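Local coordinates for DNA endonuclease I-CeuI (Chlamydomonas eugametos, PDB 2EX5), which cuts DNA at a long, partly degenerate recognition sequence to start the homing of its own intron, acting as a magnesium-dependent LAGLIDADG homodimer, at residues S68-A73 against V80-F85; F104-I109 against L121-R126; K157-L162 against N176-I181. The protein carries 1 engineered substitution. One frame throughout, in Å; residues are numbered along the deposited sequence.

Contact 1: S68-A73 against V80-F85; sequences STKKLA and VVDPEF. With CA (calcium ion), chain F; nucleotides of chain B.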
# COMPACT_ATOMS: atom_id res chain seq x y z
N SER C 68 -13.78 12.09 -10.46
CA SER C 68 -15.00 12.42 -9.80
C SER C 68 -16.01 13.18 -10.69
O SER C 68 -15.61 13.96 -11.57
CB SER C 68 -14.60 13.15 -8.53
OG SER C 68 -15.77 13.76 -8.06
N THR C 69 -17.32 12.93 -10.50
CA THR C 69 -18.31 13.59 -11.31
C THR C 69 -19.32 14.20 -10.40
O THR C 69 -19.99 13.49 -9.65
CB THR C 69 -18.98 12.66 -12.35
OG1 THR C 69 -18.02 12.31 -13.32
CG2 THR C 69 -20.13 13.39 -13.13
N LYS C 70 -19.45 15.52 -10.49
CA LYS C 70 -20.11 16.29 -9.42
C LYS C 70 -20.85 17.49 -9.96
O LYS C 70 -20.52 18.03 -11.00
CB LYS C 70 -19.08 16.72 -8.39
CG LYS C 70 -17.95 17.43 -9.13
CD LYS C 70 -16.96 18.15 -8.24
CE LYS C 70 -15.99 17.25 -7.53
NZ LYS C 70 -14.98 18.25 -7.11
N LYS C 71 -21.90 17.88 -9.25
CA LYS C 71 -22.70 19.00 -9.72
C LYS C 71 -21.88 20.28 -9.55
O LYS C 71 -21.27 20.50 -8.47
CB LYS C 71 -24.02 19.12 -8.94
CG LYS C 71 -25.14 18.29 -9.51
CD LYS C 71 -26.27 18.27 -8.52
CE LYS C 71 -26.22 16.98 -7.69
NZ LYS C 71 -25.69 15.79 -8.50
N LEU C 72 -21.89 21.11 -10.59
CA LEU C 72 -21.43 22.45 -10.51
C LEU C 72 -22.41 23.32 -11.28
O LEU C 72 -22.37 23.33 -12.52
CB LEU C 72 -20.07 22.52 -11.16
CG LEU C 72 -19.12 23.55 -10.59
CD1 LEU C 72 -17.76 23.53 -11.31
CD2 LEU C 72 -19.78 24.90 -10.69
N ALA C 73 -23.25 24.08 -10.55
CA ALA C 73 -24.34 24.94 -11.11
C ALA C 73 -23.97 25.87 -12.27
O ALA C 73 -24.74 26.02 -13.24
CB ALA C 73 -25.01 25.73 -10.00
N VAL C 80 -19.32 18.57 -13.46
CA VAL C 80 -17.89 18.60 -13.94
C VAL C 80 -17.32 17.20 -13.68
O VAL C 80 -17.70 16.58 -12.70
CB VAL C 80 -17.03 19.65 -13.19
CG1 VAL C 80 -17.20 19.47 -11.65
CG2 VAL C 80 -15.49 19.49 -13.58
N VAL C 81 -16.49 16.74 -14.58
CA VAL C 81 -15.78 15.48 -14.45
C VAL C 81 -14.31 15.81 -14.09
O VAL C 81 -13.61 16.55 -14.76
CB VAL C 81 -15.88 14.69 -15.78
CG1 VAL C 81 -15.36 13.27 -15.66
CG2 VAL C 81 -17.36 14.69 -16.31
N ASP C 82 -13.83 15.24 -13.01
CA ASP C 82 -12.61 15.81 -12.49
C ASP C 82 -11.61 14.77 -12.10
O ASP C 82 -11.84 14.14 -11.10
CB ASP C 82 -12.92 16.69 -11.28
CG ASP C 82 -11.89 17.87 -11.16
OD1 ASP C 82 -11.29 18.29 -12.20
OD2 ASP C 82 -11.72 18.39 -10.06
N PRO C 83 -10.44 14.72 -12.81
CA PRO C 83 -9.32 13.81 -12.53
C PRO C 83 -8.43 14.31 -11.36
O PRO C 83 -8.16 15.55 -11.20
CB PRO C 83 -8.52 13.82 -13.85
CG PRO C 83 -8.75 15.11 -14.47
CD PRO C 83 -10.09 15.64 -13.91
N GLU C 84 -7.93 13.38 -10.59
CA GLU C 84 -7.05 13.69 -9.48
C GLU C 84 -6.11 12.50 -9.34
O GLU C 84 -6.53 11.39 -9.48
CB GLU C 84 -7.85 13.88 -8.20
CG GLU C 84 -6.93 14.12 -6.91
CD GLU C 84 -7.73 14.58 -5.74
OE1 GLU C 84 -7.75 13.85 -4.75
OE2 GLU C 84 -8.42 15.65 -5.81
N PHE C 85 -4.82 12.75 -9.07
CA PHE C 85 -3.89 11.74 -8.53
C PHE C 85 -3.64 11.99 -7.05
O PHE C 85 -3.41 13.11 -6.71
CB PHE C 85 -2.62 11.91 -9.30
CG PHE C 85 -1.42 11.19 -8.70
CD1 PHE C 85 -0.46 11.88 -7.95
CD2 PHE C 85 -1.26 9.86 -8.92
CE1 PHE C 85 0.64 11.18 -7.38
CE2 PHE C 85 -0.18 9.16 -8.34
CZ PHE C 85 0.78 9.86 -7.59
CA CA F . -9.64 19.86 -10.93
P DC B 19 -18.10 11.29 -6.37
OP1 DC B 19 -19.40 10.55 -6.46
OP2 DC B 19 -17.63 11.75 -7.74
O5' DC B 19 -18.20 12.46 -5.35
C5' DC B 19 -18.51 12.19 -4.01
C4' DC B 19 -18.81 13.55 -3.36
O4' DC B 19 -17.54 14.11 -2.92
C3' DC B 19 -19.40 14.59 -4.29
O3' DC B 19 -20.50 15.13 -3.52
C2' DC B 19 -18.24 15.60 -4.54
C1' DC B 19 -17.32 15.43 -3.32
N1 DC B 19 -15.78 15.49 -3.57
C2 DC B 19 -15.04 16.38 -2.83
O2 DC B 19 -15.64 17.14 -2.03
N3 DC B 19 -13.69 16.47 -3.07
C4 DC B 19 -13.06 15.75 -3.98
N4 DC B 19 -11.73 15.92 -4.08
C5 DC B 19 -13.80 14.81 -4.74
C6 DC B 19 -15.13 14.74 -4.51
P DG B 20 -21.19 16.55 -3.79
OP1 DG B 20 -22.39 16.48 -2.92
OP2 DG B 20 -21.34 16.96 -5.19
O5' DG B 20 -20.31 17.64 -2.97
C5' DG B 20 -20.06 17.70 -1.52
C4' DG B 20 -19.68 19.15 -1.32
O4' DG B 20 -18.23 19.39 -1.47
C3' DG B 20 -20.44 20.11 -2.27
O3' DG B 20 -21.19 21.00 -1.45
C2' DG B 20 -19.40 20.86 -3.07
C1' DG B 20 -18.07 20.49 -2.41
N9 DG B 20 -16.97 20.05 -3.27
C8 DG B 20 -17.05 19.18 -4.30
N7 DG B 20 -15.87 18.96 -4.81
C5 DG B 20 -14.99 19.75 -4.09
C6 DG B 20 -13.60 19.93 -4.26
O6 DG B 20 -12.87 19.36 -5.06
N1 DG B 20 -13.07 20.81 -3.36
C2 DG B 20 -13.82 21.44 -2.44
N2 DG B 20 -13.11 22.27 -1.63
N3 DG B 20 -15.16 21.30 -2.30
C4 DG B 20 -15.65 20.41 -3.15
P DC B 18 -13.53 6.45 -7.24
OP1 DC B 18 -14.93 6.01 -7.36
OP2 DC B 18 -12.55 5.96 -8.21
O5' DC B 18 -13.38 8.02 -7.42
C5' DC B 18 -14.31 9.15 -7.24
C4' DC B 18 -14.89 9.26 -5.82
O4' DC B 18 -13.81 9.40 -4.87
C3' DC B 18 -15.74 10.49 -5.56
O3' DC B 18 -17.09 10.16 -5.88
C2' DC B 18 -15.55 10.85 -4.06
C1' DC B 18 -14.14 10.34 -3.86
N1 DC B 18 -12.91 11.30 -3.71
C2 DC B 18 -12.92 12.09 -2.58
O2 DC B 18 -13.95 11.98 -1.95
N3 DC B 18 -11.86 12.94 -2.25
C4 DC B 18 -10.80 12.92 -3.05
N4 DC B 18 -9.83 13.76 -2.70
C5 DC B 18 -10.75 12.13 -4.24
C6 DC B 18 -11.83 11.32 -4.56
O HOH W 1 -12.63 16.93 -7.82
O HOH W 2 -8.23 17.90 -11.74
O HOH W 3 -7.62 21.46 -10.89
O HOH W 4 -9.50 20.29 -13.60
O HOH W 5 -11.32 21.55 -11.27
O HOH W 6 -9.58 19.72 -8.67

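Contact 2: F104-I109 against L121-R126; sequences FKTGRI and LTIDNR. With nucleotides of chain A.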
# COMPACT_ATOMS: atom_id res chain seq x y z
N PHE C 104 8.08 14.08 -9.02
CA PHE C 104 7.23 14.79 -9.95
C PHE C 104 7.60 16.26 -10.11
O PHE C 104 7.11 16.86 -11.02
CB PHE C 104 5.69 14.64 -9.65
CG PHE C 104 5.22 13.21 -9.52
CD1 PHE C 104 4.87 12.71 -8.27
CD2 PHE C 104 5.15 12.36 -10.62
CE1 PHE C 104 4.40 11.39 -8.13
CE2 PHE C 104 4.67 10.99 -10.47
CZ PHE C 104 4.27 10.56 -9.21
N LYS C 105 8.36 16.85 -9.20
CA LYS C 105 8.60 18.33 -9.27
C LYS C 105 7.39 19.26 -9.06
O LYS C 105 7.44 20.44 -9.42
CB LYS C 105 9.39 18.73 -10.54
CG LYS C 105 10.88 18.31 -10.54
CD LYS C 105 11.42 18.32 -9.11
CE LYS C 105 12.99 17.99 -9.01
NZ LYS C 105 13.46 17.92 -7.52
N THR C 106 6.29 18.72 -8.46
CA THR C 106 5.02 19.43 -8.29
C THR C 106 4.20 18.53 -7.30
O THR C 106 4.64 17.42 -6.97
CB THR C 106 4.30 19.74 -9.62
OG1 THR C 106 3.33 20.80 -9.43
CG2 THR C 106 3.62 18.47 -10.24
N GLY C 107 3.06 19.03 -6.81
CA GLY C 107 2.26 18.37 -5.82
C GLY C 107 2.36 19.19 -4.59
O GLY C 107 3.16 20.15 -4.51
N ARG C 108 1.48 18.84 -3.65
CA ARG C 108 1.32 19.47 -2.39
C ARG C 108 1.02 18.35 -1.44
O ARG C 108 0.22 17.52 -1.77
CB ARG C 108 0.15 20.44 -2.45
CG ARG C 108 0.37 21.67 -3.35
CD ARG C 108 1.48 22.65 -2.77
NE ARG C 108 1.60 23.86 -3.61
CZ ARG C 108 2.38 23.99 -4.68
NH1 ARG C 108 2.30 25.13 -5.39
NH2 ARG C 108 3.21 23.00 -5.07
N ILE C 109 1.70 18.38 -0.28
CA ILE C 109 1.44 17.57 0.89
C ILE C 109 0.60 18.30 1.94
O ILE C 109 0.93 19.42 2.41
CB ILE C 109 2.73 17.06 1.51
CG1 ILE C 109 3.44 16.10 0.51
CG2 ILE C 109 2.46 16.40 2.83
CD1 ILE C 109 4.75 15.58 0.94
N LEU C 121 -0.60 13.47 -0.55
CA LEU C 121 -0.01 14.26 -1.58
C LEU C 121 -0.95 14.23 -2.79
O LEU C 121 -1.39 13.17 -3.22
CB LEU C 121 1.42 13.69 -1.86
CG LEU C 121 2.15 13.91 -3.21
CD1 LEU C 121 2.05 15.20 -3.79
CD2 LEU C 121 3.57 13.63 -2.98
N THR C 122 -1.27 15.39 -3.33
CA THR C 122 -2.24 15.58 -4.47
C THR C 122 -1.66 16.29 -5.66
O THR C 122 -0.96 17.30 -5.51
CB THR C 122 -3.53 16.39 -3.96
OG1 THR C 122 -4.07 15.73 -2.77
CG2 THR C 122 -4.68 16.40 -4.96
N ILE C 123 -1.93 15.77 -6.84
CA ILE C 123 -1.78 16.51 -8.06
C ILE C 123 -3.07 16.47 -8.83
O ILE C 123 -3.51 15.37 -9.27
CB ILE C 123 -0.64 15.87 -8.92
CG1 ILE C 123 0.75 16.03 -8.16
CG2 ILE C 123 -0.72 16.50 -10.36
CD1 ILE C 123 1.92 15.10 -8.54
N ASP C 124 -3.66 17.65 -9.06
CA ASP C 124 -4.91 17.86 -9.83
C ASP C 124 -4.76 18.73 -11.09
O ASP C 124 -5.62 18.71 -11.97
CB ASP C 124 -6.00 18.46 -8.92
CG ASP C 124 -5.62 19.83 -8.35
OD1 ASP C 124 -5.42 20.81 -9.08
OD2 ASP C 124 -5.62 19.95 -7.11
N ASN C 125 -3.65 19.46 -11.20
CA ASN C 125 -3.42 20.29 -12.37
C ASN C 125 -3.29 19.36 -13.55
O ASN C 125 -2.53 18.42 -13.54
CB ASN C 125 -2.15 21.14 -12.22
CG ASN C 125 -1.82 21.89 -13.51
OD1 ASN C 125 -2.20 23.01 -13.67
ND2 ASN C 125 -1.13 21.26 -14.43
N ARG C 126 -4.08 19.61 -14.59
CA ARG C 126 -4.19 18.64 -15.66
C ARG C 126 -2.93 18.58 -16.49
O ARG C 126 -2.65 17.49 -16.98
CB ARG C 126 -5.44 18.88 -16.51
CG ARG C 126 -6.71 18.23 -15.83
CD ARG C 126 -7.97 18.85 -16.27
NE ARG C 126 -7.87 19.17 -17.69
CZ ARG C 126 -8.78 19.86 -18.35
NH1 ARG C 126 -8.58 20.21 -19.62
NH2 ARG C 126 -9.89 20.20 -17.73
P DA A 5 -6.44 22.80 -14.25
OP1 DA A 5 -5.92 23.14 -15.61
OP2 DA A 5 -6.67 21.38 -13.92
O5' DA A 5 -5.59 23.58 -13.13
C5' DA A 5 -5.70 24.97 -13.23
C4' DA A 5 -5.43 25.63 -11.90
O4' DA A 5 -6.74 25.88 -11.36
C3' DA A 5 -4.64 24.91 -10.80
O3' DA A 5 -3.86 25.84 -10.06
C2' DA A 5 -5.74 24.37 -9.85
C1' DA A 5 -6.83 25.41 -10.01
N9 DA A 5 -8.23 24.97 -9.90
C8 DA A 5 -8.90 24.10 -10.74
N7 DA A 5 -10.18 24.02 -10.44
C5 DA A 5 -10.38 24.88 -9.38
C6 DA A 5 -11.53 25.16 -8.57
N6 DA A 5 -12.76 24.60 -8.77
N1 DA A 5 -11.34 26.07 -7.62
C2 DA A 5 -10.10 26.58 -7.39
N3 DA A 5 -8.95 26.38 -8.03
C4 DA A 5 -9.16 25.50 -9.03
P DT A 4 -11.51 23.67 -18.44
OP1 DT A 4 -10.65 23.47 -19.60
OP2 DT A 4 -12.55 22.71 -17.99
O5' DT A 4 -10.56 23.78 -17.16
C5' DT A 4 -9.51 24.74 -17.16
C4' DT A 4 -9.04 24.88 -15.75
O4' DT A 4 -9.91 25.80 -15.01
C3' DT A 4 -8.99 23.56 -14.98
O3' DT A 4 -7.90 23.47 -14.06
C2' DT A 4 -10.20 23.75 -14.07
C1' DT A 4 -10.04 25.22 -13.76
N1 DT A 4 -11.21 25.71 -13.05
C2 DT A 4 -11.03 26.66 -12.04
O2 DT A 4 -10.01 27.16 -11.65
N3 DT A 4 -12.14 27.05 -11.36
C4 DT A 4 -13.39 26.59 -11.61
O4 DT A 4 -14.31 27.09 -10.95
C5 DT A 4 -13.56 25.60 -12.69
C7 DT A 4 -14.99 25.27 -13.15
C6 DT A 4 -12.46 25.19 -13.36
P DA A 6 -3.04 25.54 -8.69
OP1 DA A 6 -2.06 26.66 -8.62
OP2 DA A 6 -2.61 24.12 -8.82
O5' DA A 6 -3.78 25.73 -7.31
C5' DA A 6 -4.34 26.93 -6.88
C4' DA A 6 -5.30 26.39 -5.86
O4' DA A 6 -6.35 25.59 -6.50
C3' DA A 6 -4.69 25.43 -4.82
O3' DA A 6 -4.72 26.06 -3.53
C2' DA A 6 -5.60 24.18 -4.86
C1' DA A 6 -6.91 24.81 -5.37
N9 DA A 6 -7.97 23.90 -5.91
C8 DA A 6 -7.71 22.97 -6.97
N7 DA A 6 -8.75 22.24 -7.37
C5 DA A 6 -9.79 22.82 -6.55
C6 DA A 6 -11.19 22.52 -6.54
N6 DA A 6 -11.72 21.60 -7.35
N1 DA A 6 -11.94 23.20 -5.66
C2 DA A 6 -11.36 24.13 -4.84
N3 DA A 6 -10.07 24.52 -4.77
C4 DA A 6 -9.33 23.80 -5.66
O HOH W 7 -2.94 17.17 -0.86

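Contact 3: K157-L162 against N176-I181; sequences KALLEL and NKILPI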
# COMPACT_ATOMS: atom_id res chain seq x y z
N LYS C 157 -5.59 8.56 -18.85
CA LYS C 157 -4.91 9.24 -19.98
C LYS C 157 -5.90 9.57 -21.11
O LYS C 157 -5.78 10.64 -21.77
CB LYS C 157 -3.74 8.37 -20.49
CG LYS C 157 -2.93 9.01 -21.66
CD LYS C 157 -1.93 7.93 -22.20
CE LYS C 157 -0.82 8.52 -23.12
NZ LYS C 157 0.38 7.48 -23.43
N ALA C 158 -6.87 8.67 -21.34
CA ALA C 158 -7.88 8.89 -22.44
C ALA C 158 -8.72 10.10 -22.11
O ALA C 158 -8.99 10.91 -22.96
CB ALA C 158 -8.80 7.63 -22.59
N LEU C 159 -9.05 10.28 -20.85
CA LEU C 159 -9.84 11.45 -20.36
C LEU C 159 -9.11 12.70 -20.49
O LEU C 159 -9.66 13.69 -20.90
CB LEU C 159 -10.14 11.39 -18.87
CG LEU C 159 -11.44 10.77 -18.44
CD1 LEU C 159 -12.67 11.29 -19.29
CD2 LEU C 159 -11.22 9.34 -18.46
N LEU C 160 -7.84 12.67 -20.10
CA LEU C 160 -7.01 13.88 -20.16
C LEU C 160 -6.95 14.38 -21.62
O LEU C 160 -6.95 15.60 -21.85
CB LEU C 160 -5.62 13.63 -19.54
CG LEU C 160 -5.14 13.91 -18.07
CD1 LEU C 160 -6.09 14.26 -17.05
CD2 LEU C 160 -4.14 12.89 -17.52
N GLU C 161 -6.94 13.45 -22.61
CA GLU C 161 -6.79 13.85 -24.05
C GLU C 161 -8.08 14.38 -24.55
O GLU C 161 -8.07 15.32 -25.29
CB GLU C 161 -6.28 12.70 -24.94
CG GLU C 161 -5.00 12.00 -24.39
CD GLU C 161 -4.39 10.85 -25.33
OE1 GLU C 161 -4.83 10.75 -26.53
OE2 GLU C 161 -3.47 10.08 -24.87
N LEU C 162 -9.20 13.77 -24.18
CA LEU C 162 -10.54 14.33 -24.39
C LEU C 162 -10.67 15.78 -23.88
O LEU C 162 -11.16 16.63 -24.59
CB LEU C 162 -11.61 13.45 -23.68
CG LEU C 162 -12.30 12.22 -24.33
CD1 LEU C 162 -12.75 12.42 -25.81
CD2 LEU C 162 -11.55 10.92 -24.17
N ASN C 176 -21.35 10.72 -24.37
CA ASN C 176 -21.03 9.43 -25.01
C ASN C 176 -19.64 8.84 -24.88
O ASN C 176 -19.55 7.64 -24.86
CB ASN C 176 -21.42 9.46 -26.47
CG ASN C 176 -22.90 9.57 -26.66
OD1 ASN C 176 -23.67 8.70 -26.24
ND2 ASN C 176 -23.32 10.63 -27.31
N LYS C 177 -18.59 9.66 -24.87
CA LYS C 177 -17.22 9.27 -24.55
C LYS C 177 -16.77 9.57 -23.06
O LYS C 177 -16.39 8.66 -22.36
CB LYS C 177 -16.25 9.80 -25.63
CG LYS C 177 -16.22 8.87 -26.94
CD LYS C 177 -15.52 9.55 -28.18
CE LYS C 177 -16.08 9.13 -29.61
NZ LYS C 177 -17.49 8.52 -29.64
N ILE C 178 -16.91 10.79 -22.55
CA ILE C 178 -16.42 11.11 -21.19
C ILE C 178 -17.06 10.37 -20.02
O ILE C 178 -16.37 9.67 -19.24
CB ILE C 178 -16.40 12.64 -20.97
CG1 ILE C 178 -15.41 13.27 -21.98
CG2 ILE C 178 -16.18 12.99 -19.47
CD1 ILE C 178 -15.24 14.83 -21.78
N LEU C 179 -18.38 10.45 -19.93
CA LEU C 179 -19.10 9.88 -18.80
C LEU C 179 -18.95 8.36 -18.70
O LEU C 179 -18.77 7.80 -17.58
CB LEU C 179 -20.59 10.31 -18.87
CG LEU C 179 -21.16 11.39 -17.95
CD1 LEU C 179 -20.11 12.12 -17.07
CD2 LEU C 179 -22.15 12.36 -18.63
N PRO C 180 -18.98 7.66 -19.86
CA PRO C 180 -18.75 6.20 -19.81
C PRO C 180 -17.39 5.81 -19.30
O PRO C 180 -17.28 4.81 -18.68
CB PRO C 180 -18.91 5.75 -21.29
CG PRO C 180 -19.81 6.75 -21.92
CD PRO C 180 -19.32 8.09 -21.26
N ILE C 181 -16.33 6.54 -19.60
CA ILE C 181 -15.03 6.22 -18.94
C ILE C 181 -15.10 6.46 -17.44
O ILE C 181 -14.64 5.62 -16.65
CB ILE C 181 -13.86 7.09 -19.51
CG1 ILE C 181 -13.56 6.73 -20.97
CG2 ILE C 181 -12.67 6.91 -18.65
CD1 ILE C 181 -12.98 7.96 -21.73

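Contact 1: S68-A73 against V80-F85
K70 and V80 lie side by side on neighbouring strands and point the same way. They belong to the beta hairpin of strands 63-71 and 79-90, part of the antiparallel sheet with which this LAGLIDADG endonuclease meets DNA. Within these segments two antiparallel hydrogen-bonded pairs, K70 with V80 and S68 with D82, join the strands. Between them sits the non-hydrogen-bonded pair T69 with V81, on the other face, where T69 OG1 meets both methyls of V81.

The K70 side chain starts against the DNA backbone, CB near OP2 of DG20 of chain B. CG stands between the backbone N and the carbonyl carbon (chi1 52°). That presses it on V80 CG1 at 3.3 Å, tighter than usual. CD stays by the same methyl, 3.7 Å away. The chain then bends at chi3 (75°), which places CE 3.2 Å from N7 of DG20. NZ donates to that N7 at 2.6 Å, and O6 of DG20 receives a second, weak bond. NZ also gives a hydrogen bond to a water, which donates to D82 OD2. An alanine here would probably leave N7 of DG20 without its donor, break the water link to D82 and take CG and CD off V80 CG1.

S68 and T69 grip the phosphate: S68 OG and T69 N both donate to OP2 of DC19 of chain B. E84 reaches a base, its OE1 accepting from N4 of DC18 of chain B at 2.9 Å. D82 belongs to a magnesium site, occupied in this crystal by calcium. Its carboxylate binds the ion through both oxygens, OD1 at 2.6 Å and OD2 at 2.7 Å, and five waters complete the shell.

Contact 2: F104-I109 against L121-R126
I123 has CG1 anti to its carbonyl carbon (chi1 -65°), which sets that atom 3.6 Å from G107 CA. Its extended chi2 carries CD1 on to F104, 3.8 Å from F104 CD1, and to T106 CG2. L121 has CG anti to its backbone N, and its CD1 lies 3.8 Å from G107 CA. I123 CG1 and L121 CD1 thus both lie against G107 CA. A beta carbon there would strike L121 CD1. At G107's backbone angles (phi 112°, psi 169°) it would also be jammed against the carbonyl O of T106, and that alone calls for glycine.

The two segments form the open end of the hairpin of strands 108-111 and 118-123. T122 N donates to R108 O at 3.0 Å, while the return bond from R108 N to T122 O is weak. Beyond this pair, I109 CG1 packs on L121 CB at 3.9 Å. R108 turns back, and its NH2 donates to G107 O from above the carbonyl plane at 2.9 Å. Helix 94-104 and helix 126-141 cover the apolar face.

N125 is the N-cap of helix 126-141. The first amide of that helix, R126 N, donates to OP2 of DA5 of chain A at 3.2 Å. Backbone bonds and carbon packing join the hairpin, whereas the positive end of the helix dipole would probably add to the pull on the DNA phosphate.

Contact 3: K157-L162 against N176-I181
L159 and L162 sit one turn apart on helix 147-164 and meet I178 and I181, spaced the same way on helix 171-185. The two leucines are modelled in a similar, less usual shape, with chi1 of -94° in L159 and a negative chi2 in both. That shape is doubtful, because the CD2 of each is too close to a neighbour: I181 CG2 for L159, A158 O for L162. The isoleucines are more regular, with CG1 anti to the carbonyl carbon and CG2 anti to the backbone N.

This puts I178 CG2 on L159 CD1 at 3.9 Å. L162 and I178 slide past each other in opposite directions, and I178 CG1 comes to 4.0 Å from L162 CG. I181 is modelled tip to tip with both leucines, but through their doubtful CD2 atoms. Its CD1 also extends to A158 CB, 4.3 Å away.

The motif is a pair of roughly antiparallel helices, joined by the chain that carries A167 and H168. The axes of 157-162 and 176-181 come within 10.3 Å, with 148° between their directions. No hydrogen bond crosses between these two segments; the contact is made by side-chain carbons.

Helix 171-185 is irregular here. It has a wider pi-type turn at 176-178, and it kinks at P180, whose nitrogen has no hydrogen to give to the turn before. I178 also touches H168, a residue that interacts with DNA. On the sheet side, L159 packs on I67 of strand 63-71 and I178 on V81 of strand 79-90.

The three contacts follow one another along the chain, each closing before the next opens. Contacts 1 and 2, with centres 17 Å apart, are two hairpins of one four-stranded antiparallel sheet. Strands 79-90 and 118-123 are neighbours in it and join them, with a probable hydrogen bond from F85 N to I123 O. Contact 3 is the later helix pair, its centre 13 Å from that of contact 1 and 21 Å from that of contact 2. It packs against the sheet, with L179 on V81 and L160 on P83. Contact 1 carries DNA-binding and metal-binding groups, and contact 2 leads into R126 at the start of helix 126-141, which binds DNA.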